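Local coordinates for protein beta-d-glucoside glucohydrolase (Hypocrea jecorina, PDB 3ZZ1) that probably hydrolyses terminal, non-reducing beta-D-glucosyl residues to release beta-D-glucose, as a secreted family 3 beta-glucosidase of cellulose degradation, at residues A[71-76]-A[321-326]. Numbering follows the deposited sequence.
Sequences GSTAFT and TNVRAI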
loop_
_atom_site.group_PDB
_atom_site.type_symbol
_atom_site.label_atom_id
_atom_site.label_comp_id
_atom_site.label_asym_id
_atom_site.label_seq_id
_atom_site.Cartn_x
_atom_site.Cartn_y
_atom_site.Cartn_z
ATOM N N GLY A 71 3.219 -23.170 -1.601
ATOM C CA GLY A 71 2.324 -23.333 -2.740
ATOM C C GLY A 71 1.440 -22.131 -3.017
ATOM O O GLY A 71 0.332 -22.273 -3.535
ATOM N N SER A 72 1.935 -20.945 -2.680
ATOM C CA SER A 72 1.157 -19.720 -2.832
ATOM C C SER A 72 1.769 -18.765 -3.849
ATOM O O SER A 72 2.951 -18.872 -4.195
ATOM C CB SER A 72 1.009 -19.014 -1.487
ATOM O OG SER A 72 2.286 -18.694 -0.959
ATOM N N THR A 73 0.938 -17.843 -4.326
ATOM C CA THR A 73 1.364 -16.790 -5.227
ATOM C C THR A 73 2.032 -15.666 -4.435
ATOM O O THR A 73 1.591 -15.316 -3.341
ATOM C CB THR A 73 0.159 -16.237 -6.036
ATOM O OG1 THR A 73 -0.420 -17.292 -6.819
ATOM C CG2 THR A 73 0.567 -15.088 -6.954
ATOM N N ALA A 74 3.114 -15.133 -4.993
ATOM C CA ALA A 74 3.713 -13.898 -4.517
ATOM C C ALA A 74 3.122 -12.742 -5.320
ATOM O O ALA A 74 3.547 -12.471 -6.448
ATOM C CB ALA A 74 5.222 -13.944 -4.677
ATOM N N PHE A 75 2.124 -12.075 -4.747
ATOM C CA PHE A 75 1.500 -10.945 -5.421
ATOM C C PHE A 75 2.422 -9.735 -5.383
ATOM O O PHE A 75 3.367 -9.687 -4.590
ATOM C CB PHE A 75 0.129 -10.630 -4.813
ATOM C CG PHE A 75 -0.898 -11.709 -5.046
ATOM C CD1 PHE A 75 -1.027 -12.773 -4.152
ATOM C CD2 PHE A 75 -1.730 -11.665 -6.162
ATOM C CE1 PHE A 75 -1.969 -13.772 -4.359
ATOM C CE2 PHE A 75 -2.682 -12.660 -6.383
ATOM C CZ PHE A 75 -2.800 -13.720 -5.481
ATOM N N THR A 76 2.170 -8.774 -6.266
ATOM C CA THR A 76 2.927 -7.533 -6.261
ATOM C C THR A 76 2.671 -6.823 -4.938
ATOM O O THR A 76 1.585 -6.964 -4.369
ATOM C CB THR A 76 2.508 -6.599 -7.416
ATOM O OG1 THR A 76 1.135 -6.214 -7.254
ATOM C CG2 THR A 76 2.694 -7.287 -8.770
ATOM N N THR A 321 -2.197 -14.218 -13.351
ATOM C CA THR A 321 -2.735 -13.235 -14.294
ATOM C C THR A 321 -2.838 -11.860 -13.640
ATOM O O THR A 321 -2.618 -10.844 -14.293
ATOM C CB THR A 321 -4.127 -13.634 -14.824
ATOM O OG1 THR A 321 -5.032 -13.783 -13.724
ATOM C CG2 THR A 321 -4.060 -14.936 -15.631
ATOM N N ASN A 322 -3.168 -11.834 -12.349
ATOM C CA ASN A 322 -3.237 -10.583 -11.613
ATOM C C ASN A 322 -1.852 -9.984 -11.417
ATOM O O ASN A 322 -1.667 -8.782 -11.607
ATOM C CB ASN A 322 -3.928 -10.762 -10.257
ATOM C CG ASN A 322 -3.964 -9.471 -9.444
ATOM O OD1 ASN A 322 -3.135 -9.262 -8.560
ATOM N ND2 ASN A 322 -4.920 -8.594 -9.751
ATOM N N VAL A 323 -0.888 -10.829 -11.039
ATOM C CA VAL A 323 0.485 -10.381 -10.807
ATOM C C VAL A 323 1.082 -9.853 -12.114
ATOM O O VAL A 323 1.655 -8.762 -12.145
ATOM C CB VAL A 323 1.372 -11.499 -10.201
ATOM C CG1 VAL A 323 2.763 -10.967 -9.876
ATOM C CG2 VAL A 323 0.729 -12.063 -8.946
ATOM N N ARG A 324 0.915 -10.629 -13.186
ATOM C CA ARG A 324 1.299 -10.227 -14.539
ATOM C C ARG A 324 0.692 -8.877 -14.903
ATOM O O ARG A 324 1.410 -7.966 -15.308
ATOM C CB ARG A 324 0.872 -11.299 -15.556
ATOM C CG ARG A 324 1.124 -10.959 -17.039
ATOM C CD ARG A 324 2.605 -11.037 -17.381
ATOM N NE ARG A 324 2.876 -10.866 -18.809
ATOM C CZ ARG A 324 2.889 -11.853 -19.705
ATOM N NH1 ARG A 324 2.632 -13.106 -19.341
ATOM N NH2 ARG A 324 3.165 -11.587 -20.977
ATOM N N ALA A 325 -0.626 -8.754 -14.740
ATOM C CA ALA A 325 -1.343 -7.529 -15.100
ATOM C C ALA A 325 -0.855 -6.310 -14.317
ATOM O O ALA A 325 -0.622 -5.251 -14.902
ATOM C CB ALA A 325 -2.853 -7.711 -14.929
ATOM N N ILE A 326 -0.692 -6.459 -13.004
ATOM C CA ILE A 326 -0.295 -5.328 -12.165
ATOM C C ILE A 326 1.183 -4.976 -12.334
ATOM O O ILE A 326 1.534 -3.797 -12.428
ATOM C CB ILE A 326 -0.659 -5.552 -10.682
ATOM C CG1 ILE A 326 -2.182 -5.485 -10.502
ATOM C CG2 ILE A 326 0.028 -4.516 -9.806
ATOM C CD1 ILE A 326 -2.664 -5.762 -9.089
HETATM O O HOH W 1 -0.525 -8.399 -7.735
#
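Val323 buries more area than any other residue of the contact, with its two methyls spread over four consecutive loop residues. Its CG2, anti to the carbonyl carbon and beside the backbone N, reaches Thr73 CG2 at 3.6 Å. The same methyl lies 3.7 Å from Phe75 CD2. CG1, anti to the backbone N (chi1 -176°), meets Thr76 CG2 and the carbonyl oxygen of Ala74. Thr73 CG2 also sits 3.8 Å above the centre of the Phe75 ring, a methyl-on-face packing within the loop, so this methyl touches both the ring and the valine. Farther along, Thr76 OG1 makes a close oxygen-to-methyl van der Waals contact of 3.3 Å with Ile326 CG2, three residues after Val323 and nearly one turn on.

The polar link is made by one water. It accepts from Thr76 N at 3.1 Å and donates to Asn322 OD1 at 2.9 Å, lying at the Phe75 ring edge, in its plane. Asn322 OD1 itself is near that plane at the same ring's edge, with the amide turned 58° from the ring. Its ND2 hydrogen-bonds to Glu92 OE2 and Leu89 O of helix 87-103, consistent with OD1 being held toward the water.

All seven touching residues are buried. The loop between strand 58-60 and helix 78-83, part of the N-terminal family 3 domain, packs here against helix 320-329; helix 87-103 adds Phe96 and Ile97 against Phe75, and helix 78-83 meets Ile326.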